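Local structure of sulfoquinovosidase (5AEG) at residues P145-T150 / Y202-F207; W149-G154 / Y177-F182; F453-S458 / M467-D472. The protein hydrolyses sulfoquinovosyl diacylglycerides and simpler sulfoquinovosides, releasing sulfoquinovose for bacterial sulfoglycolysis. One frame throughout, in Å; residues are numbered along the deposited sequence.

Overall arrangement
Three contacts lead from the N-terminal domain of a family 31 glycosidase into its catalytic barrel. Interactions 1 and 2 share W149 and T150, with centres about 11 Å apart, so the chain leaves a strand pair and runs directly into a pair of packed loops. Interaction 2 in turn touches interaction 3, their centres about 12 Å apart: E152 OE1 forms a salt bridge with R455 NH1 at 3.2 Å, and G457 N lies 3.2 Å from F181 O, probably hydrogen-bonded to it. Both also supply ligands to one calcium ion, Q153 and G154 from interaction 2 and D472, the probable proton donor, from interaction 3. Interactions 1 and 3 do not touch, their nearest atoms being about 5 Å apart.

Interaction 1 of 3, residues P145-T150 / Y202-F207; sequences PFPLWT and YMNFDF
L148 sets one methyl, CD1, over the centre of the F205 ring, 3.6 Å from its centroid and 9° off the normal, a CH-pi contact between antiparallel strands of the galactose mutarotase-like N-terminal domain. The backbones of strands 145-148 and 203-206 carry it. F146 N gives to F205 O at 2.9 Å, and F205 N returns a nearly straight bond (171°) to F146 O at 3.0 Å; L148 N adds a third, to M203 O. P145 and P147, which have no N-H to offer, fall at the non-hydrogen-bonded positions across from D206 and N204, so the ladder loses nothing by them.

On the proline face, the N204 amide lies alongside P147, ND2 being 3.8 Å from P147 CG, while N204 OD1 is buried without a polar partner. Y202, its CG anti to the backbone N (chi1 179°), extends its ring next to the same proline and brings OH to 3.5 Å from P147 CB. The rim of this ring meets W149, with Y202 CD2 3.9 Å from W149 CE3.

Farther out, C132 of strand 129-133 lies against both L148 and F205, and H426 stacks on W149. At the far end P145 CB rests 3.6 Å from D206 OD1, an oxygen that is itself hydrogen-bonded to S208 OG.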
loop_
_atom_site.group_PDB
_atom_site.type_symbol
_atom_site.label_atom_id
_atom_site.label_comp_id
_atom_site.label_asym_id
_atom_site.label_seq_id
_atom_site.Cartn_x
_atom_site.Cartn_y
_atom_site.Cartn_z
ATOM N N PRO A 145 11.267 -14.675 5.428
ATOM C CA PRO A 145 10.582 -14.894 4.190
ATOM C C PRO A 145 9.256 -14.155 4.102
ATOM O O PRO A 145 8.575 -13.955 5.101
ATOM C CB PRO A 145 10.414 -16.439 4.173
ATOM C CG PRO A 145 10.118 -16.749 5.656
ATOM C CD PRO A 145 11.018 -15.775 6.387
ATOM N N PHE A 146 8.924 -13.759 2.895
ATOM C CA PHE A 146 7.691 -13.016 2.589
ATOM C C PHE A 146 6.946 -13.659 1.445
ATOM O O PHE A 146 7.201 -13.375 0.251
ATOM C CB PHE A 146 7.945 -11.530 2.337
ATOM C CG PHE A 146 8.486 -10.829 3.555
ATOM C CD1 PHE A 146 9.846 -10.919 3.835
ATOM C CD2 PHE A 146 7.652 -10.129 4.419
ATOM C CE1 PHE A 146 10.369 -10.338 4.957
ATOM C CE2 PHE A 146 8.175 -9.573 5.580
ATOM C CZ PHE A 146 9.525 -9.702 5.867
ATOM N N PRO A 147 5.959 -14.477 1.796
ATOM C CA PRO A 147 4.945 -14.775 0.804
ATOM C C PRO A 147 4.312 -13.473 0.282
ATOM O O PRO A 147 3.979 -12.540 1.067
ATOM C CB PRO A 147 3.889 -15.566 1.616
ATOM C CG PRO A 147 4.711 -16.205 2.718
ATOM C CD PRO A 147 5.618 -15.039 3.095
ATOM N N LEU A 148 4.060 -13.466 -1.011
ATOM C CA LEU A 148 3.506 -12.353 -1.750
ATOM C C LEU A 148 2.168 -12.747 -2.400
ATOM O O LEU A 148 2.092 -13.187 -3.597
ATOM C CB LEU A 148 4.485 -11.912 -2.842
ATOM C CG LEU A 148 5.844 -11.442 -2.251
ATOM C CD1 LEU A 148 6.835 -11.187 -3.391
ATOM C CD2 LEU A 148 5.762 -10.217 -1.307
ATOM N N TRP A 149 1.095 -12.512 -1.646
ATOM C CA TRP A 149 -0.223 -12.895 -2.053
ATOM C C TRP A 149 -1.205 -11.900 -1.461
ATOM O O TRP A 149 -1.263 -11.789 -0.235
ATOM C CB TRP A 149 -0.446 -14.279 -1.556
ATOM C CG TRP A 149 -1.796 -14.821 -1.942
ATOM C CD1 TRP A 149 -2.939 -14.861 -1.160
ATOM C CD2 TRP A 149 -2.174 -15.351 -3.214
ATOM N NE1 TRP A 149 -3.984 -15.406 -1.876
ATOM C CE2 TRP A 149 -3.557 -15.717 -3.129
ATOM C CE3 TRP A 149 -1.478 -15.613 -4.402
ATOM C CZ2 TRP A 149 -4.225 -16.328 -4.193
ATOM C CZ3 TRP A 149 -2.161 -16.232 -5.477
ATOM C CH2 TRP A 149 -3.510 -16.567 -5.352
ATOM N N THR A 150 -1.888 -11.139 -2.298
ATOM C CA THR A 150 -2.794 -10.072 -1.804
ATOM C C THR A 150 -3.939 -10.695 -1.049
ATOM O O THR A 150 -4.459 -11.768 -1.439
ATOM C CB THR A 150 -3.255 -9.040 -2.868
ATOM O OG1 THR A 150 -3.856 -7.976 -2.154
ATOM C CG2 THR A 150 -4.200 -9.614 -3.909
ATOM N N TYR A 202 1.454 -16.589 -7.288
ATOM C CA TYR A 202 2.003 -16.718 -5.945
ATOM C C TYR A 202 3.511 -16.694 -6.010
ATOM O O TYR A 202 4.092 -17.376 -6.887
ATOM C CB TYR A 202 1.539 -17.989 -5.292
ATOM C CG TYR A 202 2.094 -18.171 -3.906
ATOM C CD1 TYR A 202 3.319 -18.754 -3.710
ATOM C CD2 TYR A 202 1.431 -17.623 -2.747
ATOM C CE1 TYR A 202 3.848 -18.935 -2.461
ATOM C CE2 TYR A 202 1.983 -17.803 -1.477
ATOM C CZ TYR A 202 3.179 -18.446 -1.343
ATOM O OH TYR A 202 3.677 -18.647 -0.090
ATOM N N MET A 203 4.153 -15.946 -5.114
ATOM C CA MET A 203 5.630 -15.973 -4.975
ATOM C C MET A 203 5.945 -15.886 -3.514
ATOM O O MET A 203 5.125 -15.468 -2.741
ATOM C CB MET A 203 6.243 -14.780 -5.740
ATOM C CG MET A 203 6.142 -14.922 -7.234
ATOM S SD MET A 203 6.954 -13.542 -8.120
ATOM C CE MET A 203 5.550 -12.737 -8.671
ATOM N N ASN A 204 7.125 -16.309 -3.135
ATOM C CA ASN A 204 7.635 -16.213 -1.836
ATOM C C ASN A 204 9.078 -15.727 -1.959
ATOM O O ASN A 204 9.915 -16.415 -2.570
ATOM C CB ASN A 204 7.623 -17.562 -1.111
ATOM C CG ASN A 204 8.051 -17.429 0.347
ATOM O OD1 ASN A 204 8.879 -16.625 0.680
ATOM N ND2 ASN A 204 7.517 -18.237 1.189
ATOM N N PHE A 205 9.357 -14.584 -1.395
ATOM C CA PHE A 205 10.723 -13.966 -1.441
ATOM C C PHE A 205 11.384 -14.192 -0.134
ATOM O O PHE A 205 10.941 -13.636 0.882
ATOM C CB PHE A 205 10.643 -12.474 -1.817
ATOM C CG PHE A 205 10.444 -12.151 -3.286
ATOM C CD1 PHE A 205 9.938 -13.069 -4.205
ATOM C CD2 PHE A 205 10.648 -10.857 -3.712
ATOM C CE1 PHE A 205 9.737 -12.705 -5.505
ATOM C CE2 PHE A 205 10.503 -10.507 -5.059
ATOM C CZ PHE A 205 10.013 -11.418 -5.949
ATOM N N ASP A 206 12.440 -15.044 -0.101
ATOM C CA ASP A 206 13.014 -15.462 1.147
ATOM C C ASP A 206 14.355 -14.724 1.318
ATOM O O ASP A 206 15.330 -14.922 0.583
ATOM C CB ASP A 206 13.155 -16.972 1.193
ATOM C CG ASP A 206 13.723 -17.466 2.489
ATOM O OD1 ASP A 206 13.955 -16.690 3.436
ATOM O OD2 ASP A 206 13.876 -18.667 2.620
ATOM N N PHE A 207 14.393 -13.831 2.300
ATOM C CA PHE A 207 15.563 -13.017 2.579
ATOM C C PHE A 207 16.292 -13.465 3.831
ATOM O O PHE A 207 17.039 -12.682 4.431
ATOM C CB PHE A 207 15.140 -11.513 2.641
ATOM C CG PHE A 207 14.525 -10.996 1.392
ATOM C CD1 PHE A 207 15.250 -10.919 0.211
ATOM C CD2 PHE A 207 13.197 -10.600 1.367
ATOM C CE1 PHE A 207 14.679 -10.409 -0.910
ATOM C CE2 PHE A 207 12.609 -10.153 0.246
ATOM C CZ PHE A 207 13.350 -10.048 -0.913
#

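Interaction 2 of 3, residues W149-G154 / Y177-F182; sequences WTSEQG and YYWTFF. With CA (calcium ion), chain D.
S151 holds OG between its backbone N and carbonyl carbon (chi1 76°), a rotation that brings the hydroxyl beside the W179 indole, OG 3.9 Å from W179 CE3. In T150 the hydroxyl instead stands anti to the backbone N (chi1 -168°) and reaches across to F181 O, to which it gives a weak hydrogen bond.

Between these two side chains the backbones meet directly, S151 N donating to T180 O at 3.2 Å with a somewhat bent N-H (146°). S151 OG has a double role: it donates to E152 O at 2.7 Å and accepts from a water, which takes the N-H of T180 at 2.9 Å and also lies close to W149 O. An alanine at S151 would probably leave this water without one of its partners and E152 O without the hydroxyl that grips it, setting the backbone at E152 freer to shift.

E152 O also comes to 3.2 Å from W179 CE3, so the indole is fitted closely against the backbone there. Beside it, F181 CE2 packs at 3.4 Å from Q153 CB. Q153 and G154 then serve the metal: G154 O binds the calcium ion at 2.4 Å, and Q153 is a further ligand. The backbone angles of G154 would jam any side chain against the carbonyl oxygen of Q153, which calls for glycine. On the other loop T180 OG1 accepts from F182 N in an ST turn and is also bonded to E134 O.

The two loops run between strand 145-148 and strand 183-184, with helix 162-169 in the chain between them, while F182 rests on the short helix 461-464 of the barrel domain.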
loop_
_atom_site.group_PDB
_atom_site.type_symbol
_atom_site.label_atom_id
_atom_site.label_comp_id
_atom_site.label_asym_id
_atom_site.label_seq_id
_atom_site.Cartn_x
_atom_site.Cartn_y
_atom_site.Cartn_z
ATOM N N TRP A 149 1.095 -12.512 -1.646
ATOM C CA TRP A 149 -0.223 -12.895 -2.053
ATOM C C TRP A 149 -1.205 -11.900 -1.461
ATOM O O TRP A 149 -1.263 -11.789 -0.235
ATOM C CB TRP A 149 -0.446 -14.279 -1.556
ATOM C CG TRP A 149 -1.796 -14.821 -1.942
ATOM C CD1 TRP A 149 -2.939 -14.861 -1.160
ATOM C CD2 TRP A 149 -2.174 -15.351 -3.214
ATOM N NE1 TRP A 149 -3.984 -15.406 -1.876
ATOM C CE2 TRP A 149 -3.557 -15.717 -3.129
ATOM C CE3 TRP A 149 -1.478 -15.613 -4.402
ATOM C CZ2 TRP A 149 -4.225 -16.328 -4.193
ATOM C CZ3 TRP A 149 -2.161 -16.232 -5.477
ATOM C CH2 TRP A 149 -3.510 -16.567 -5.352
ATOM N N THR A 150 -1.888 -11.139 -2.298
ATOM C CA THR A 150 -2.794 -10.072 -1.804
ATOM C C THR A 150 -3.939 -10.695 -1.049
ATOM O O THR A 150 -4.459 -11.768 -1.439
ATOM C CB THR A 150 -3.255 -9.040 -2.868
ATOM O OG1 THR A 150 -3.856 -7.976 -2.154
ATOM C CG2 THR A 150 -4.200 -9.614 -3.909
ATOM N N SER A 151 -4.258 -10.128 0.104
ATOM C CA SER A 151 -5.268 -10.666 0.999
ATOM C C SER A 151 -5.724 -9.611 1.985
ATOM O O SER A 151 -5.214 -8.469 1.984
ATOM C CB SER A 151 -4.773 -11.870 1.797
ATOM O OG SER A 151 -3.889 -11.599 2.922
ATOM N N GLU A 152 -6.712 -9.975 2.800
ATOM C CA GLU A 152 -6.944 -9.133 3.996
ATOM C C GLU A 152 -5.652 -9.053 4.763
ATOM O O GLU A 152 -4.795 -9.961 4.816
ATOM C CB GLU A 152 -8.044 -9.628 4.889
ATOM C CG GLU A 152 -9.400 -9.792 4.190
ATOM C CD GLU A 152 -9.751 -8.591 3.381
ATOM O OE1 GLU A 152 -9.653 -7.466 3.981
ATOM O OE2 GLU A 152 -10.062 -8.739 2.144
ATOM N N GLN A 153 -5.480 -7.920 5.434
ATOM C CA GLN A 153 -4.220 -7.609 6.058
ATOM C C GLN A 153 -4.028 -8.229 7.492
ATOM O O GLN A 153 -2.920 -8.307 8.009
ATOM C CB GLN A 153 -4.209 -6.064 6.113
ATOM C CG GLN A 153 -2.862 -5.443 6.520
ATOM C CD GLN A 153 -2.951 -4.780 7.846
ATOM O OE1 GLN A 153 -3.906 -4.972 8.593
ATOM N NE2 GLN A 153 -1.963 -3.973 8.153
ATOM N N GLY A 154 -5.123 -8.702 8.095
ATOM C CA GLY A 154 -5.075 -9.326 9.368
ATOM C C GLY A 154 -5.612 -8.420 10.462
ATOM O O GLY A 154 -5.546 -7.210 10.354
ATOM N N TYR A 177 2.763 -11.563 10.109
ATOM C CA TYR A 177 3.654 -10.423 9.925
ATOM C C TYR A 177 3.787 -9.950 8.474
ATOM O O TYR A 177 4.052 -8.800 8.250
ATOM C CB TYR A 177 5.066 -10.738 10.494
ATOM C CG TYR A 177 5.823 -11.783 9.733
ATOM C CD1 TYR A 177 6.549 -11.457 8.573
ATOM C CD2 TYR A 177 5.755 -13.122 10.120
ATOM C CE1 TYR A 177 7.290 -12.403 7.870
ATOM C CE2 TYR A 177 6.502 -14.090 9.443
ATOM C CZ TYR A 177 7.245 -13.723 8.300
ATOM O OH TYR A 177 7.930 -14.677 7.551
ATOM N N TYR A 178 3.533 -10.852 7.534
ATOM C CA TYR A 178 3.680 -10.617 6.098
ATOM C C TYR A 178 2.360 -10.382 5.439
ATOM O O TYR A 178 2.350 -10.042 4.256
ATOM C CB TYR A 178 4.394 -11.822 5.373
ATOM C CG TYR A 178 3.660 -13.091 5.477
ATOM C CD1 TYR A 178 2.682 -13.432 4.562
ATOM C CD2 TYR A 178 3.905 -13.956 6.528
ATOM C CE1 TYR A 178 1.986 -14.611 4.698
ATOM C CE2 TYR A 178 3.187 -15.121 6.659
ATOM C CZ TYR A 178 2.236 -15.437 5.732
ATOM O OH TYR A 178 1.562 -16.634 5.872
ATOM N N TRP A 179 1.228 -10.472 6.141
ATOM C CA TRP A 179 -0.009 -10.281 5.471
ATOM C C TRP A 179 -0.186 -8.816 4.987
ATOM O O TRP A 179 0.133 -7.896 5.704
ATOM C CB TRP A 179 -1.192 -10.686 6.362
ATOM C CG TRP A 179 -1.402 -12.132 6.479
ATOM C CD1 TRP A 179 -0.486 -13.094 6.470
ATOM C CD2 TRP A 179 -2.679 -12.770 6.635
ATOM N NE1 TRP A 179 -1.099 -14.325 6.627
ATOM C CE2 TRP A 179 -2.452 -14.153 6.674
ATOM C CE3 TRP A 179 -3.963 -12.300 6.773
ATOM C CZ2 TRP A 179 -3.488 -15.065 6.832
ATOM C CZ3 TRP A 179 -5.035 -13.219 6.886
ATOM C CH2 TRP A 179 -4.782 -14.577 6.943
ATOM N N THR A 180 -0.722 -8.645 3.794
ATOM C CA THR A 180 -0.990 -7.339 3.245
ATOM C C THR A 180 -1.858 -7.393 2.020
ATOM O O THR A 180 -1.827 -8.366 1.236
ATOM C CB THR A 180 0.391 -6.654 2.867
ATOM O OG1 THR A 180 0.188 -5.404 2.214
ATOM C CG2 THR A 180 1.272 -7.531 2.011
ATOM N N PHE A 181 -2.523 -6.285 1.827
ATOM C CA PHE A 181 -3.304 -6.051 0.678
ATOM C C PHE A 181 -2.506 -5.474 -0.503
ATOM O O PHE A 181 -3.109 -5.289 -1.531
ATOM C CB PHE A 181 -4.561 -5.214 0.942
ATOM C CG PHE A 181 -4.435 -4.216 2.033
ATOM C CD1 PHE A 181 -3.486 -3.235 1.956
ATOM C CD2 PHE A 181 -5.236 -4.319 3.162
ATOM C CE1 PHE A 181 -3.280 -2.364 3.033
ATOM C CE2 PHE A 181 -5.084 -3.394 4.263
ATOM C CZ PHE A 181 -4.051 -2.499 4.196
ATOM N N PHE A 182 -1.198 -5.199 -0.341
ATOM C CA PHE A 182 -0.380 -4.603 -1.425
ATOM C C PHE A 182 1.002 -5.262 -1.285
ATOM O O PHE A 182 1.973 -4.572 -1.028
ATOM C CB PHE A 182 -0.352 -3.082 -1.306
ATOM C CG PHE A 182 0.213 -2.329 -2.499
ATOM C CD1 PHE A 182 1.009 -2.936 -3.517
ATOM C CD2 PHE A 182 0.051 -0.970 -2.530
ATOM C CE1 PHE A 182 1.501 -2.175 -4.530
ATOM C CE2 PHE A 182 0.508 -0.195 -3.601
ATOM C CZ PHE A 182 1.271 -0.816 -4.561
HETATM CA CA CA D . -5.397 -4.823 10.400
HETATM O O HOH W 1 -1.112 -11.224 2.416
HETATM O O HOH W 2 -7.141 -4.407 11.976
#

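Interaction 3 of 3, residues F453-S458 / M467-D472; sequences FMRAGS and MMWAGD. With CA (calcium ion), chain D.
M454 is held on both sides of M468: W469 N donates to M454 O at 2.8 Å, almost straight (173°), and M454 N donates to M467 O at 3.0 Å, in the plane of that carbonyl. One residue thus bonds to both neighbours of its opposite number, the pattern of a parallel bridge.

Charge gathers next to it on R455. Its NE forms a salt bridge with the nucleophile D405, and its NH1 with E408 and with E152. The carboxylate of D472, assigned as proton donor, is near but not joined to it: R455 NH1 and D472 OD1 are 4.6 Å apart, and the oxygen lies well out of the guanidinium plane. D472 turns instead to the calcium ion, which it binds through both OD2 and the backbone O, each at 2.4 Å.

The indole of W469 supports the aliphatic part of the arginine. R455 CB sits over the face of its six-membered ring, 18° off the normal, and from CG to NE the extended chain runs alongside, with CD 3.7 Å from W469 CH2. The guanidinium therefore emerges beyond the ring, its plane steeply inclined (74°) to the indole. F453 points its edge toward the face of W469, offset, with F453 CD2 3.8 Å from W469 CE3, while W469 NE1 is hydrogen-bonded to D504 OD2. M468 folds back on its own bent chain, so that its CE methyl lies 3.4 Å from M454 O. G471 CA packs against R455 CD, where a beta carbon would be tight.

Strands 451-454 and 468-469 are the two ends of the eight-stranded parallel sheet, and their bridge closes it into a TIM barrel, whose active-site acids, as in other family 31 glycosidases, lie at the C-terminal ends of the strands.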
loop_
_atom_site.group_PDB
_atom_site.type_symbol
_atom_site.label_atom_id
_atom_site.label_comp_id
_atom_site.label_asym_id
_atom_site.label_seq_id
_atom_site.Cartn_x
_atom_site.Cartn_y
_atom_site.Cartn_z
ATOM N N PHE A 453 -8.488 7.255 -3.173
ATOM C CA PHE A 453 -7.507 6.604 -2.347
ATOM C C PHE A 453 -7.848 5.133 -2.231
ATOM O O PHE A 453 -9.043 4.797 -2.122
ATOM C CB PHE A 453 -7.310 7.322 -0.994
ATOM C CG PHE A 453 -8.579 7.610 -0.235
ATOM C CD1 PHE A 453 -9.304 8.746 -0.489
ATOM C CD2 PHE A 453 -8.965 6.781 0.816
ATOM C CE1 PHE A 453 -10.492 8.999 0.187
ATOM C CE2 PHE A 453 -10.125 7.046 1.541
ATOM C CZ PHE A 453 -10.869 8.167 1.224
ATOM N N MET A 454 -6.806 4.291 -2.195
ATOM C CA MET A 454 -6.965 2.849 -2.192
ATOM C C MET A 454 -6.194 2.216 -1.099
ATOM O O MET A 454 -5.152 2.769 -0.643
ATOM C CB MET A 454 -6.393 2.281 -3.565
ATOM C CG MET A 454 -7.105 2.913 -4.731
ATOM S SD MET A 454 -6.749 2.085 -6.293
ATOM C CE MET A 454 -7.630 0.532 -6.139
ATOM N N ARG A 455 -6.614 1.018 -0.673
ATOM C CA ARG A 455 -5.745 0.232 0.165
ATOM C C ARG A 455 -4.999 -0.876 -0.569
ATOM O O ARG A 455 -3.841 -1.059 -0.356
ATOM C CB ARG A 455 -6.425 -0.336 1.410
ATOM C CG ARG A 455 -7.560 -1.331 1.251
ATOM C CD ARG A 455 -8.119 -1.732 2.652
ATOM N NE ARG A 455 -9.429 -2.362 2.370
ATOM C CZ ARG A 455 -9.747 -3.658 2.310
ATOM N NH1 ARG A 455 -8.947 -4.619 2.632
ATOM N NH2 ARG A 455 -10.941 -4.013 1.902
ATOM N N ALA A 456 -5.707 -1.674 -1.364
ATOM C CA ALA A 456 -5.058 -2.675 -2.189
ATOM C C ALA A 456 -4.226 -2.113 -3.298
ATOM O O ALA A 456 -4.539 -1.045 -3.834
ATOM C CB ALA A 456 -6.107 -3.643 -2.741
ATOM N N GLY A 457 -3.157 -2.863 -3.628
ATOM C CA GLY A 457 -2.336 -2.559 -4.715
ATOM C C GLY A 457 -1.596 -3.673 -5.329
ATOM O O GLY A 457 -1.520 -4.751 -4.774
ATOM N N SER A 458 -1.052 -3.395 -6.531
ATOM C CA SER A 458 -0.198 -4.339 -7.198
ATOM C C SER A 458 0.617 -3.564 -8.224
ATOM O O SER A 458 0.470 -2.361 -8.361
ATOM C CB SER A 458 -1.026 -5.454 -7.897
ATOM O OG SER A 458 -1.907 -4.984 -8.910
ATOM N N MET A 467 -3.489 7.933 -4.511
ATOM C CA MET A 467 -3.134 8.000 -3.065
ATOM C C MET A 467 -3.347 6.669 -2.461
ATOM O O MET A 467 -4.425 6.041 -2.703
ATOM C CB MET A 467 -4.039 9.026 -2.368
ATOM C CG MET A 467 -3.961 9.003 -0.868
ATOM S SD MET A 467 -2.413 9.538 -0.092
ATOM C CE MET A 467 -2.572 11.316 -0.382
ATOM N N MET A 468 -2.363 6.185 -1.692
ATOM C CA MET A 468 -2.559 4.992 -0.914
ATOM C C MET A 468 -3.010 5.389 0.507
ATOM O O MET A 468 -2.597 6.402 1.061
ATOM C CB MET A 468 -1.318 4.075 -0.847
ATOM C CG MET A 468 -0.719 3.712 -2.172
ATOM S SD MET A 468 -1.855 2.952 -3.294
ATOM C CE MET A 468 -2.536 1.597 -2.418
ATOM N N TRP A 469 -3.888 4.552 1.086
ATOM C CA TRP A 469 -4.139 4.617 2.527
ATOM C C TRP A 469 -3.786 3.287 3.138
ATOM O O TRP A 469 -3.942 2.224 2.518
ATOM C CB TRP A 469 -5.486 5.211 2.935
ATOM C CG TRP A 469 -6.507 4.327 3.611
ATOM C CD1 TRP A 469 -6.718 4.165 4.960
ATOM C CD2 TRP A 469 -7.529 3.546 2.953
ATOM N NE1 TRP A 469 -7.742 3.283 5.154
ATOM C CE2 TRP A 469 -8.213 2.856 3.940
ATOM C CE3 TRP A 469 -7.826 3.281 1.604
ATOM C CZ2 TRP A 469 -9.274 1.947 3.638
ATOM C CZ3 TRP A 469 -8.868 2.421 1.310
ATOM C CH2 TRP A 469 -9.530 1.716 2.325
ATOM N N ALA A 470 -3.459 3.338 4.424
ATOM C CA ALA A 470 -2.941 2.172 5.101
ATOM C C ALA A 470 -3.968 1.091 5.507
ATOM O O ALA A 470 -3.619 0.166 6.188
ATOM C CB ALA A 470 -2.155 2.612 6.318
ATOM N N GLY A 471 -5.196 1.214 5.045
ATOM C CA GLY A 471 -6.170 0.179 5.299
ATOM C C GLY A 471 -6.569 0.117 6.758
ATOM O O GLY A 471 -6.536 1.130 7.410
ATOM N N ASP A 472 -6.832 -1.103 7.238
ATOM C CA ASP A 472 -7.439 -1.353 8.605
ATOM C C ASP A 472 -6.370 -1.533 9.611
ATOM O O ASP A 472 -5.765 -2.568 9.673
ATOM C CB ASP A 472 -8.344 -2.615 8.652
ATOM C CG ASP A 472 -7.611 -3.961 8.123
ATOM O OD1 ASP A 472 -7.391 -3.860 6.861
ATOM O OD2 ASP A 472 -7.226 -5.038 8.858
HETATM CA CA CA D . -5.397 -4.823 10.400
HETATM O O HOH W 2 -7.141 -4.407 11.976
#